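Local atomic coordinates of cytochrome c2 (Rhodobacter sphaeroides, PDB entry 1CXC), a protein that carries electrons through its covalently bound heme c, donating them to the oxidized bacteriochlorophyll in the photophosphorylation pathway of a purple photosynthetic bacterium. Residues 10-15 / 111-116. Sequence-based numbering, arbitrary orientation.
Sequences KAFNQC and HNIWAY. With HEC (heme c), chain B.
Phe12 and Ile113 bring the two backbones nearest, with their CA atoms 6.3 Å apart, where the 3-10 turn at residues 12-14, by the end of the N-terminal helix, meets the C-terminal helix 107-120. No hydrogen bond spans the segments; the contact is apolar and buries 227 Å², both sides summed. Ile113 contributes the most area, and its two branches do different work. CG1 is anti to the carbonyl carbon (chi1 -73°) and meets the methyl of Ala11, Ile113 CG1 lying 3.8 Å from Ala11 CB. Beyond it, Ile113 CD1 touches the Ala11 methyl and comes to 4.2 Å from Cys15 SG. The other branch, Ile113 CG2, approaches the Phe12 ring at its edge, near the ring plane, 4.2 Å from Phe12 CD1, and lies at a similar distance from heme methyl CMB. An alanine in place of Ile113 would probably open a gap between Ala11, the Phe12 edge and the Cys15 sulfur, and leave the heme methyl without this neighbour. Tyr116 meets Phe12 obliquely: the ring planes are inclined at 49° with centroids 5.8 Å apart, and Tyr116 CE2 comes to 3.9 Å from Phe12 CG. One face of the Phe12 ring carries Cys15 CB, 3.5 Å above the plane and offset toward the rim, so Phe12 touches both the C-terminal helix and the heme-linking cysteine. Outside the pair, Phe12 and Tyr116 both touch Ala30, while Ile113 packs on Phe76 of helix 73-81. Cys15 SG is bonded covalently to heme CAB at 2.0 Å, placing the contact beside the first cysteine of the CXXCH heme-binding motif. This packing of N-terminal against C-terminal helix next to the heme attachment is characteristic of the cytochrome c fold.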
ATOM      1  N   LYS A  10     -14.665  -2.310   3.573  1.00 15.99           N
ATOM      2  CA  LYS A  10     -15.300  -1.028   3.837  1.00 15.74           C
ATOM      3  C   LYS A  10     -14.276   0.032   4.145  1.00 14.92           C
ATOM      4  O   LYS A  10     -14.398   1.196   3.773  1.00 15.82           O
ATOM      5  CB  LYS A  10     -16.215  -1.131   5.037  1.00 17.47           C
ATOM      6  CG  LYS A  10     -16.996   0.157   5.272  1.00 22.28           C
ATOM      7  CD  LYS A  10     -17.875  -0.005   6.509  1.00 28.27           C
ATOM      8  CE  LYS A  10     -18.973   1.051   6.543  1.00 27.98           C
ATOM      9  N   ALA A  11     -13.302  -0.299   4.978  1.00 14.06           N
ATOM     10  CA  ALA A  11     -12.287   0.678   5.326  1.00 14.54           C
ATOM     11  C   ALA A  11     -11.422   1.095   4.139  1.00 14.49           C
ATOM     12  O   ALA A  11     -10.956   2.234   4.072  1.00 15.61           O
ATOM     13  CB  ALA A  11     -11.397   0.064   6.403  1.00 14.35           C
ATOM     14  N   PHE A  12     -11.406   0.272   3.088  1.00 13.23           N
ATOM     15  CA  PHE A  12     -10.624   0.554   1.889  1.00 13.64           C
ATOM     16  C   PHE A  12     -11.230   1.674   1.034  1.00 14.67           C
ATOM     17  O   PHE A  12     -10.587   2.263   0.161  1.00 11.61           O
ATOM     18  CB  PHE A  12     -10.479  -0.726   1.063  1.00 13.67           C
ATOM     19  CG  PHE A  12      -9.486  -0.605  -0.082  1.00 13.39           C
ATOM     20  CD1 PHE A  12      -8.134  -0.500   0.195  1.00 13.19           C
ATOM     21  CD2 PHE A  12      -9.944  -0.478  -1.373  1.00 13.62           C
ATOM     22  CE1 PHE A  12      -7.244  -0.243  -0.829  1.00 14.27           C
ATOM     23  CE2 PHE A  12      -9.057  -0.212  -2.395  1.00 16.54           C
ATOM     24  CZ  PHE A  12      -7.705  -0.091  -2.126  1.00 16.56           C
ATOM     25  N   ASN A  13     -12.474   2.070   1.306  1.00 18.21           N
ATOM     26  CA  ASN A  13     -13.041   3.150   0.523  1.00 19.50           C
ATOM     27  C   ASN A  13     -12.196   4.378   0.683  1.00 17.64           C
ATOM     28  O   ASN A  13     -12.142   5.188  -0.216  1.00 18.35           O
ATOM     29  CB  ASN A  13     -14.432   3.533   0.991  1.00 23.21           C
ATOM     30  CG  ASN A  13     -15.462   2.424   0.903  1.00 27.01           C
ATOM     31  OD1 ASN A  13     -16.311   2.303   1.789  1.00 30.55           O
ATOM     32  ND2 ASN A  13     -15.436   1.598  -0.147  1.00 29.14           N
ATOM     33  N   GLN A  14     -11.630   4.621   1.865  1.00 17.89           N
ATOM     34  CA  GLN A  14     -10.814   5.816   2.048  1.00 19.86           C
ATOM     35  C   GLN A  14      -9.646   5.878   1.079  1.00 19.50           C
ATOM     36  O   GLN A  14      -9.084   6.943   0.827  1.00 21.85           O
ATOM     37  CB  GLN A  14     -10.210   5.898   3.438  1.00 24.05           C
ATOM     38  CG  GLN A  14     -10.733   4.906   4.459  1.00 33.25           C
ATOM     39  CD  GLN A  14     -10.381   5.321   5.883  1.00 36.29           C
ATOM     40  OE1 GLN A  14     -10.026   6.472   6.146  1.00 37.56           O
ATOM     41  NE2 GLN A  14     -10.472   4.402   6.839  1.00 37.45           N
ATOM     42  N   CYS A  15      -9.080   4.722   0.780  1.00 15.13           N
ATOM     43  CA  CYS A  15      -7.946   4.630  -0.118  1.00 14.22           C
ATOM     44  C   CYS A  15      -8.306   4.838  -1.580  1.00 13.72           C
ATOM     45  O   CYS A  15      -7.444   5.202  -2.369  1.00 11.68           O
ATOM     46  CB  CYS A  15      -7.327   3.235  -0.007  1.00 11.06           C
ATOM     47  SG  CYS A  15      -7.155   2.589   1.669  1.00 12.20           S
ATOM     48  N   HIS A 111      -4.941  -3.309   9.967  1.00  9.60           N
ATOM     49  CA  HIS A 111      -4.925  -4.751   9.942  1.00  9.67           C
ATOM     50  C   HIS A 111      -6.094  -5.297   9.126  1.00 11.40           C
ATOM     51  O   HIS A 111      -5.968  -6.323   8.484  1.00 10.44           O
ATOM     52  CB  HIS A 111      -5.011  -5.294  11.360  1.00  9.96           C
ATOM     53  CG  HIS A 111      -3.723  -5.138  12.139  1.00 11.44           C
ATOM     54  ND1 HIS A 111      -2.646  -5.849  11.863  1.00 13.41           N
ATOM     55  CD2 HIS A 111      -3.500  -4.305  13.188  1.00 14.10           C
ATOM     56  CE1 HIS A 111      -1.740  -5.454  12.709  1.00 14.41           C
ATOM     57  NE2 HIS A 111      -2.253  -4.548  13.514  1.00 15.59           N
ATOM     58  N   ASN A 112      -7.296  -4.704   9.224  1.00 10.61           N
ATOM     59  CA  ASN A 112      -8.445  -5.186   8.453  1.00 10.86           C
ATOM     60  C   ASN A 112      -8.223  -5.043   6.963  1.00  8.73           C
ATOM     61  O   ASN A 112      -8.589  -5.908   6.165  1.00 10.35           O
ATOM     62  CB  ASN A 112      -9.714  -4.438   8.839  1.00 10.57           C
ATOM     63  CG  ASN A 112     -10.159  -4.722  10.269  1.00 15.99           C
ATOM     64  OD1 ASN A 112     -10.884  -3.920  10.887  1.00 18.97           O
ATOM     65  ND2 ASN A 112      -9.709  -5.835  10.866  1.00 11.63           N
ATOM     66  N   ILE A 113      -7.675  -3.917   6.554  1.00  8.49           N
ATOM     67  CA  ILE A 113      -7.386  -3.684   5.161  1.00 10.18           C
ATOM     68  C   ILE A 113      -6.319  -4.664   4.674  1.00 10.38           C
ATOM     69  O   ILE A 113      -6.463  -5.250   3.604  1.00  8.89           O
ATOM     70  CB  ILE A 113      -6.932  -2.229   4.965  1.00 11.03           C
ATOM     71  CG1 ILE A 113      -8.103  -1.255   5.104  1.00 10.44           C
ATOM     72  CG2 ILE A 113      -6.268  -2.082   3.601  1.00 13.28           C
ATOM     73  CD1 ILE A 113      -7.667   0.214   5.058  1.00  7.87           C
ATOM     74  N   TRP A 114      -5.350  -5.043   5.520  1.00 11.60           N
ATOM     75  CA  TRP A 114      -4.362  -6.013   5.067  1.00 11.20           C
ATOM     76  C   TRP A 114      -5.035  -7.369   4.870  1.00 10.19           C
ATOM     77  O   TRP A 114      -4.761  -8.087   3.909  1.00  8.97           O
ATOM     78  CB  TRP A 114      -3.222  -6.147   6.087  1.00  8.87           C
ATOM     79  CG  TRP A 114      -2.140  -7.132   5.588  1.00  8.96           C
ATOM     80  CD1 TRP A 114      -2.027  -8.390   6.120  1.00 10.96           C
ATOM     81  CD2 TRP A 114      -1.255  -6.918   4.566  1.00 10.01           C
ATOM     82  NE1 TRP A 114      -1.046  -8.984   5.446  1.00 10.88           N
ATOM     83  CE2 TRP A 114      -0.578  -8.141   4.497  1.00 12.14           C
ATOM     84  CE3 TRP A 114      -0.951  -5.892   3.693  1.00 12.77           C
ATOM     85  CZ2 TRP A 114       0.413  -8.351   3.539  1.00 11.81           C
ATOM     86  CZ3 TRP A 114       0.046  -6.100   2.745  1.00 13.76           C
ATOM     87  CH2 TRP A 114       0.723  -7.314   2.668  1.00 14.36           C
ATOM     88  N   ALA A 115      -5.963  -7.746   5.749  1.00  7.55           N
ATOM     89  CA  ALA A 115      -6.634  -9.019   5.590  1.00  8.98           C
ATOM     90  C   ALA A 115      -7.490  -9.046   4.319  1.00  9.47           C
ATOM     91  O   ALA A 115      -7.588 -10.065   3.622  1.00  9.16           O
ATOM     92  CB  ALA A 115      -7.529  -9.276   6.801  1.00  9.77           C
ATOM     93  N   TYR A 116      -8.048  -7.887   3.952  1.00 10.47           N
ATOM     94  CA  TYR A 116      -8.851  -7.768   2.745  1.00  9.34           C
ATOM     95  C   TYR A 116      -7.948  -7.924   1.516  1.00  7.89           C
ATOM     96  O   TYR A 116      -8.223  -8.694   0.600  1.00 10.06           O
ATOM     97  CB  TYR A 116      -9.533  -6.391   2.776  1.00  9.66           C
ATOM     98  CG  TYR A 116     -10.163  -5.936   1.466  1.00 12.78           C
ATOM     99  CD1 TYR A 116     -11.157  -6.704   0.880  1.00 14.38           C
ATOM    100  CD2 TYR A 116      -9.731  -4.774   0.867  1.00 13.47           C
ATOM    101  CE1 TYR A 116     -11.733  -6.320  -0.322  1.00 16.29           C
ATOM    102  CE2 TYR A 116     -10.295  -4.384  -0.329  1.00 17.46           C
ATOM    103  CZ  TYR A 116     -11.290  -5.157  -0.916  1.00 18.59           C
ATOM    104  OH  TYR A 116     -11.844  -4.772  -2.130  1.00 19.93           O
TER
HETATM  105 FE   HEC B 125      -1.278   4.994  -0.789  1.00 12.12          FE
HETATM  106  CHA HEC B 125       1.745   4.245  -2.110  1.00 10.23           C
HETATM  107  CHB HEC B 125      -1.476   1.883   0.583  1.00  9.29           C
HETATM  108  CHC HEC B 125      -4.253   5.831   0.694  1.00 11.47           C
HETATM  109  CHD HEC B 125      -1.264   8.011  -2.405  1.00 10.59           C
HETATM  110  NA  HEC B 125      -0.103   3.407  -0.732  1.00  7.33           N
HETATM  111  C1A HEC B 125       1.140   3.273  -1.332  1.00  9.03           C
HETATM  112  C2A HEC B 125       1.716   1.972  -1.042  1.00  9.51           C
HETATM  113  C3A HEC B 125       0.829   1.313  -0.262  1.00  7.83           C
HETATM  114  C4A HEC B 125      -0.311   2.200  -0.104  1.00  8.84           C
HETATM  115  CMA HEC B 125       1.058  -0.040   0.397  1.00  8.08           C
HETATM  116  CAA HEC B 125       3.021   1.401  -1.580  1.00 11.47           C
HETATM  117  CBA HEC B 125       2.747   0.478  -2.757  1.00 12.62           C
HETATM  118  CGA HEC B 125       3.950   0.123  -3.616  1.00  9.44           C
HETATM  119  O1A HEC B 125       3.802   0.077  -4.820  1.00 10.67           O
HETATM  120  O2A HEC B 125       5.056   0.089  -3.088  1.00 14.06           O
HETATM  121  NB  HEC B 125      -2.561   4.073   0.391  1.00 11.38           N
HETATM  122  C1B HEC B 125      -2.528   2.747   0.798  1.00 10.87           C
HETATM  123  C2B HEC B 125      -3.715   2.406   1.565  1.00 12.48           C
HETATM  124  C3B HEC B 125      -4.480   3.537   1.678  1.00 12.97           C
HETATM  125  C4B HEC B 125      -3.758   4.560   0.930  1.00 11.64           C
HETATM  126  CMB HEC B 125      -4.031   1.022   2.146  1.00 11.48           C
HETATM  127  CAB HEC B 125      -5.679   3.683   2.433  1.00  8.25           C
HETATM  128  CBB HEC B 125      -5.710   3.540   3.897  1.00 10.12           C
HETATM  129  NC  HEC B 125      -2.464   6.590  -0.815  1.00 10.26           N
HETATM  130  C1C HEC B 125      -3.658   6.768  -0.123  1.00 11.50           C
HETATM  131  C2C HEC B 125      -4.281   8.027  -0.481  1.00 10.86           C
HETATM  132  C3C HEC B 125      -3.444   8.640  -1.349  1.00 12.39           C
HETATM  133  C4C HEC B 125      -2.329   7.739  -1.564  1.00 11.21           C
HETATM  134  CMC HEC B 125      -5.698   8.455  -0.127  1.00 10.87           C
HETATM  135  CAC HEC B 125      -3.633   9.874  -1.964  1.00 11.81           C
HETATM  136  CBC HEC B 125      -3.853  11.103  -1.215  1.00 14.61           C
HETATM  137  ND  HEC B 125      -0.049   5.910  -2.000  1.00 11.95           N
HETATM  138  C1D HEC B 125      -0.187   7.160  -2.600  1.00 11.61           C
HETATM  139  C2D HEC B 125       0.986   7.504  -3.374  1.00 11.94           C
HETATM  140  C3D HEC B 125       1.860   6.483  -3.238  1.00 11.04           C
HETATM  141  C4D HEC B 125       1.205   5.486  -2.413  1.00 11.24           C
HETATM  142  CMD HEC B 125       1.217   8.792  -4.161  1.00  9.92           C
HETATM  143  CAD HEC B 125       3.336   6.519  -3.603  1.00 12.69           C
HETATM  144  CBD HEC B 125       4.206   6.747  -2.368  1.00 15.01           C
HETATM  145  CGD HEC B 125       5.599   7.322  -2.660  1.00 17.08           C
HETATM  146  O1D HEC B 125       6.252   7.764  -1.725  1.00 17.28           O
HETATM  147  O2D HEC B 125       6.150   7.017  -3.704  1.00 16.67           O